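Local coordinates for halogenase PltM (PDB 6BZN), which is a flavin-dependent enzyme that halogenates phenolic compounds and accepts a varied range of substrates and halides, at residues Glu209-Asp214 with Thr395-Val400; Asp347-Arg352 with Ser401-Ala406. One frame throughout, in Å; residues are numbered along the deposited sequence. Where two conformers were deposited one is given.

Contact 1 (Glu209-Asp214 with Thr395-Val400); sequences EGLATD and TNDQLV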
loop_
_atom_site.group_PDB
_atom_site.type_symbol
_atom_site.label_atom_id
_atom_site.label_comp_id
_atom_site.label_asym_id
_atom_site.label_seq_id
_atom_site.Cartn_x
_atom_site.Cartn_y
_atom_site.Cartn_z
ATOM N N GLU A 209 -18.074 3.953 -9.604
ATOM C CA GLU A 209 -18.634 5.284 -9.844
ATOM C C GLU A 209 -17.818 6.297 -9.070
ATOM O O GLU A 209 -17.475 6.059 -7.914
ATOM C CB GLU A 209 -20.102 5.358 -9.385
ATOM C CG GLU A 209 -20.859 6.625 -9.800
ATOM C CD GLU A 209 -20.566 7.882 -8.965
ATOM O OE1 GLU A 209 -20.699 8.994 -9.534
ATOM O OE2 GLU A 209 -20.215 7.797 -7.758
ATOM N N GLY A 210 -17.511 7.419 -9.705
ATOM C CA GLY A 210 -16.835 8.523 -9.040
ATOM C C GLY A 210 -15.318 8.418 -8.916
ATOM O O GLY A 210 -14.697 9.336 -8.378
ATOM N N LEU A 211 -14.707 7.335 -9.399
ATOM C CA LEU A 211 -13.249 7.179 -9.298
ATOM C C LEU A 211 -12.552 7.923 -10.419
ATOM O O LEU A 211 -12.918 7.772 -11.595
ATOM C CB LEU A 211 -12.827 5.702 -9.325
ATOM C CG LEU A 211 -13.187 4.935 -8.061
ATOM C CD1 LEU A 211 -12.889 3.461 -8.239
ATOM C CD2 LEU A 211 -12.455 5.487 -6.838
ATOM N N ALA A 212 -11.552 8.721 -10.050
ATOM C CA ALA A 212 -10.696 9.419 -11.013
ATOM C C ALA A 212 -9.645 8.523 -11.664
ATOM O O ALA A 212 -9.190 8.828 -12.757
ATOM C CB ALA A 212 -10.016 10.621 -10.361
ATOM N N THR A 213 -9.242 7.442 -10.985
ATOM C CA THR A 213 -8.220 6.548 -11.485
ATOM C C THR A 213 -8.874 5.348 -12.183
ATOM O O THR A 213 -9.732 4.682 -11.599
ATOM C CB THR A 213 -7.317 6.058 -10.340
ATOM O OG1 THR A 213 -6.874 7.180 -9.566
ATOM C CG2 THR A 213 -6.111 5.339 -10.872
ATOM N N ASP A 214 -8.441 5.087 -13.414
ATOM C CA ASP A 214 -8.898 3.965 -14.233
ATOM C C ASP A 214 -7.652 3.339 -14.847
ATOM O O ASP A 214 -7.156 3.804 -15.880
ATOM C CB ASP A 214 -9.871 4.492 -15.291
ATOM C CG ASP A 214 -10.497 3.397 -16.157
ATOM O OD1 ASP A 214 -10.174 2.195 -16.039
ATOM O OD2 ASP A 214 -11.352 3.782 -16.988
ATOM N N THR A 395 -8.626 9.834 -0.768
ATOM C CA THR A 395 -7.335 10.528 -0.832
ATOM C C THR A 395 -6.385 9.822 -1.781
ATOM O O THR A 395 -5.724 10.459 -2.585
ATOM C CB THR A 395 -6.697 10.651 0.559
ATOM O OG1 THR A 395 -7.524 11.490 1.362
ATOM C CG2 THR A 395 -5.285 11.278 0.484
ATOM N N ASN A 396 -6.339 8.498 -1.687
ATOM C CA ASN A 396 -5.492 7.671 -2.535
ATOM C C ASN A 396 -5.859 7.887 -4.022
ATOM O O ASN A 396 -4.978 8.017 -4.874
ATOM C CB ASN A 396 -5.661 6.206 -2.082
ATOM C CG ASN A 396 -4.608 5.239 -2.615
ATOM O OD1 ASN A 396 -3.717 5.568 -3.422
ATOM N ND2 ASN A 396 -4.706 4.009 -2.132
ATOM N N ASP A 397 -7.164 7.989 -4.304
ATOM C CA ASP A 397 -7.659 8.234 -5.674
ATOM C C ASP A 397 -7.186 9.590 -6.219
ATOM O O ASP A 397 -6.763 9.669 -7.376
ATOM C CB ASP A 397 -9.178 8.169 -5.697
ATOM C CG ASP A 397 -9.761 8.165 -7.109
ATOM O OD1 ASP A 397 -9.175 7.561 -8.034
ATOM O OD2 ASP A 397 -10.860 8.740 -7.277
ATOM N N GLN A 398 -7.258 10.648 -5.405
ATOM C CA GLN A 398 -6.763 11.964 -5.838
ATOM C C GLN A 398 -5.248 11.938 -6.012
ATOM O O GLN A 398 -4.733 12.357 -7.059
ATOM C CB GLN A 398 -7.183 13.084 -4.881
ATOM C CG GLN A 398 -8.635 13.538 -5.025
ATOM C CD GLN A 398 -8.936 14.200 -6.369
ATOM O OE1 GLN A 398 -8.288 15.179 -6.759
ATOM N NE2 GLN A 398 -9.917 13.661 -7.092
ATOM N N LEU A 399 -4.540 11.391 -5.024
ATOM C CA LEU A 399 -3.084 11.304 -5.125
ATOM C C LEU A 399 -2.636 10.631 -6.418
ATOM O O LEU A 399 -1.781 11.163 -7.139
ATOM C CB LEU A 399 -2.500 10.568 -3.922
ATOM C CG LEU A 399 -1.015 10.196 -3.978
ATOM C CD1 LEU A 399 -0.142 11.447 -3.959
ATOM C CD2 LEU A 399 -0.648 9.254 -2.851
ATOM N N VAL A 400 -3.238 9.489 -6.722
ATOM C CA VAL A 400 -2.783 8.660 -7.815
ATOM C C VAL A 400 -3.235 9.242 -9.152
ATOM O O VAL A 400 -2.432 9.333 -10.068
ATOM C CB VAL A 400 -3.225 7.185 -7.654
ATOM C CG1 VAL A 400 -3.005 6.403 -8.940
ATOM C CG2 VAL A 400 -2.460 6.538 -6.511
#
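The helix-borne carboxylate of D397 accepts two consecutive backbone N-H groups of the 209-214 loop and one hydroxyl. A212 N gives OD2 a nearly straight bond (2.9 Å, 168° at the hydrogen), and T213 N gives OD1 a more bent one of 3.0 Å; both use syn lone pairs. OD1 is gripped a second time by T213 OG1, 2.8 Å away, which comes from the anti side, 25° out of the carboxylate plane. With CG anti to the backbone N (chi1 -170°), D397 extends across to the loop. L211 crosses it, CD2 lying 3.6 Å from OD2, and the L211 side chain is about 5 Å from that of Y326, part of a flavin site seen in this protein. A short apolar touch follows one helical turn on, T213 CG2 against V400 CG1 at 3.8 Å. An asparagine in place of D397 carries no charge, and its NH2 would probably face A212 N or the T213 donors, leaving them without an acceptor. T213 O accepts a hydrogen bond from R323, and E209 salt-bridges R327. The contact fixes the link between strands 206-207 and 215-223 to helix 383-406, whose T395 packs on F471 of helix 465-483.

Contact 2 (Asp347-Arg352 with Ser401-Ala406); sequences DPLFSR and SCSYEA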
loop_
_atom_site.group_PDB
_atom_site.type_symbol
_atom_site.label_atom_id
_atom_site.label_comp_id
_atom_site.label_asym_id
_atom_site.label_seq_id
_atom_site.Cartn_x
_atom_site.Cartn_y
_atom_site.Cartn_z
ATOM N N ASP A 347 -4.283 1.933 -6.748
ATOM C CA ASP A 347 -3.153 1.636 -7.625
ATOM C C ASP A 347 -1.955 1.220 -6.782
ATOM O O ASP A 347 -1.866 1.599 -5.627
ATOM C CB ASP A 347 -2.813 2.893 -8.456
ATOM C CG ASP A 347 -1.990 2.600 -9.713
ATOM O OD1 ASP A 347 -0.746 2.554 -9.585
ATOM O OD2 ASP A 347 -2.572 2.470 -10.837
ATOM N N PRO A 348 -1.034 0.432 -7.354
ATOM C CA PRO A 348 0.214 0.180 -6.632
ATOM C C PRO A 348 1.069 1.428 -6.379
ATOM O O PRO A 348 1.930 1.405 -5.482
ATOM C CB PRO A 348 0.965 -0.793 -7.537
ATOM C CG PRO A 348 0.287 -0.702 -8.876
ATOM C CD PRO A 348 -1.145 -0.410 -8.560
ATOM N N LEU A 349 0.838 2.493 -7.144
ATOM C CA LEU A 349 1.667 3.694 -7.085
ATOM C C LEU A 349 1.650 4.332 -5.709
ATOM O O LEU A 349 0.600 4.725 -5.210
ATOM C CB LEU A 349 1.216 4.727 -8.118
ATOM C CG LEU A 349 2.098 5.977 -8.193
ATOM C CD1 LEU A 349 3.458 5.631 -8.770
ATOM C CD2 LEU A 349 1.437 7.086 -8.993
ATOM N N PHE A 350 2.832 4.441 -5.117
ATOM C CA PHE A 350 3.049 4.949 -3.748
ATOM C C PHE A 350 2.706 3.969 -2.643
ATOM O O PHE A 350 2.843 4.316 -1.468
ATOM C CB PHE A 350 2.359 6.298 -3.474
ATOM C CG PHE A 350 2.845 7.416 -4.337
ATOM C CD1 PHE A 350 4.178 7.795 -4.296
ATOM C CD2 PHE A 350 1.986 8.102 -5.162
ATOM C CE1 PHE A 350 4.658 8.831 -5.072
ATOM C CE2 PHE A 350 2.455 9.143 -5.945
ATOM C CZ PHE A 350 3.790 9.510 -5.900
ATOM N N SER A 351 2.261 2.759 -2.996
ATOM C CA SER A 351 2.082 1.683 -2.045
ATOM C C SER A 351 1.218 2.091 -0.829
ATOM O O SER A 351 1.522 1.783 0.317
ATOM C CB SER A 351 3.464 1.116 -1.663
ATOM O OG SER A 351 3.327 -0.214 -1.226
ATOM N N ARG A 352 0.111 2.779 -1.107
ATOM C CA ARG A 352 -0.789 3.235 -0.053
ATOM C C ARG A 352 -1.675 2.111 0.518
ATOM O O ARG A 352 -2.133 2.217 1.653
ATOM C CB ARG A 352 -1.676 4.392 -0.544
ATOM C CG ARG A 352 -0.913 5.602 -1.081
ATOM C CD ARG A 352 0.142 6.152 -0.123
ATOM N NE ARG A 352 -0.449 6.612 1.134
ATOM C CZ ARG A 352 0.205 7.234 2.113
ATOM N NH1 ARG A 352 1.516 7.492 2.016
ATOM N NH2 ARG A 352 -0.468 7.598 3.205
ATOM N N SER A 401 -4.497 9.637 -9.267
ATOM C CA SER A 401 -4.983 10.221 -10.517
ATOM C C SER A 401 -4.167 11.462 -10.892
ATOM O O SER A 401 -3.741 11.612 -12.039
ATOM C CB SER A 401 -6.478 10.547 -10.456
ATOM O OG SER A 401 -6.781 11.499 -9.446
ATOM N N CYS A 402 -3.918 12.339 -9.926
ATOM C CA CYS A 402 -3.098 13.534 -10.197
ATOM C C CYS A 402 -1.648 13.164 -10.561
ATOM O O CYS A 402 -1.037 13.830 -11.396
ATOM C CB CYS A 402 -3.157 14.507 -9.022
ATOM S SG CYS A 402 -4.813 15.213 -8.795
ATOM N N SER A 403 -1.111 12.098 -9.963
ATOM C CA SER A 403 0.218 11.621 -10.303
ATOM C C SER A 403 0.309 11.128 -11.747
ATOM O O SER A 403 1.258 11.449 -12.450
ATOM C CB SER A 403 0.653 10.503 -9.357
ATOM O OG SER A 403 0.769 10.980 -8.034
ATOM N N TYR A 404 -0.670 10.337 -12.176
ATOM C CA TYR A 404 -0.682 9.849 -13.556
ATOM C C TYR A 404 -0.705 11.022 -14.572
ATOM O O TYR A 404 -0.136 10.912 -15.642
ATOM C CB TYR A 404 -1.858 8.907 -13.805
ATOM C CG TYR A 404 -1.599 7.431 -13.536
ATOM C CD1 TYR A 404 -1.702 6.900 -12.257
ATOM C CD2 TYR A 404 -1.287 6.552 -14.576
ATOM C CE1 TYR A 404 -1.505 5.542 -12.025
ATOM C CE2 TYR A 404 -1.088 5.200 -14.342
ATOM C CZ TYR A 404 -1.203 4.692 -13.063
ATOM O OH TYR A 404 -1.019 3.329 -12.836
ATOM N N GLU A 405 -1.364 12.128 -14.234
ATOM C CA GLU A 405 -1.333 13.315 -15.099
ATOM C C GLU A 405 0.059 13.955 -15.073
ATOM O O GLU A 405 0.570 14.380 -16.109
ATOM C CB GLU A 405 -2.390 14.324 -14.672
ATOM C CG GLU A 405 -2.476 15.571 -15.546
ATOM C CD GLU A 405 -2.920 15.302 -16.977
ATOM O OE1 GLU A 405 -3.561 14.262 -17.259
ATOM O OE2 GLU A 405 -2.630 16.168 -17.829
ATOM N N ALA A 406 0.671 14.010 -13.893
ATOM C CA ALA A 406 2.028 14.526 -13.754
ATOM C C ALA A 406 3.092 13.688 -14.479
ATOM O O ALA A 406 4.193 14.194 -14.715
ATOM C CB ALA A 406 2.398 14.671 -12.290
#
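Y404 OH donates a 2.7 Å hydrogen bond to D347 OD2, approaching on the syn side but 27° out of the carboxylate plane. The two side chains come from opposite directions, and the carboxylate stands at the edge of the ring with its plane turned 78° from it. D347 has CG anti to its own backbone N (chi1 -161°), which carries the acid toward the helix. Its other oxygen, OD1, takes the N-H of L349 at 2.9 Å through the anti lone pair, closing an Asx turn at the start of the type II turn P348-S351. Both oxygens have further hydrogen-bond partners, T215 OG1 at OD2 and W257 NE1 at OD1, so this buried acid is held from several sides and its rotation is restricted.

The closest apolar packing is beside it: L349 CD2 presses on S403 CB at 3.5 Å. S403 OG lies in the plane of the F350 ring, at its edge, 3.3 Å from CE2; this is packing, since the hydroxyl is hydrogen-bonded to the L399 carbonyl one turn back and to W416. Looser is the reach of L349 CD2 to Y404 CE1, 4.5 Å. The more open side is that of partly exposed P348 and R352. The P348 carbonyl and S351 OG bind a glycerol, probably from crystallisation. S351, last residue of the turn, contributes to a flavin site seen in this protein, though no flavin is bound here; this places the site next to the contact. The F350 ring stacks on W420 of helix 410-441, while W257 and T215 belong to strands of the mixed sheet; the contact therefore lies where the loop before helix 352-374 meets the C-terminal end of helix 383-406.

Contacts 1 and 2 use consecutive stretches of helix 383-406; their centres are 9 Å apart and both lie to one side of the molecule's middle. Along the chain the two loop segments come first, 209-214 and 347-352, then the two helix segments, 395-400 and 401-406. Two loops far apart in sequence, one leading into strand 215-223 of the mixed sheet and the other into helix 352-374, are thereby brought against one helix. The contacts touch directly, V400 CG1 lying 3.5 Å from D347 CB and A212 CB 3.5 Å from S401 OG. The helix thus ties the mixed sheet to the loop that carries flavin-site residue S351; the D347 side chain is about 8 Å from a bound calcium ion.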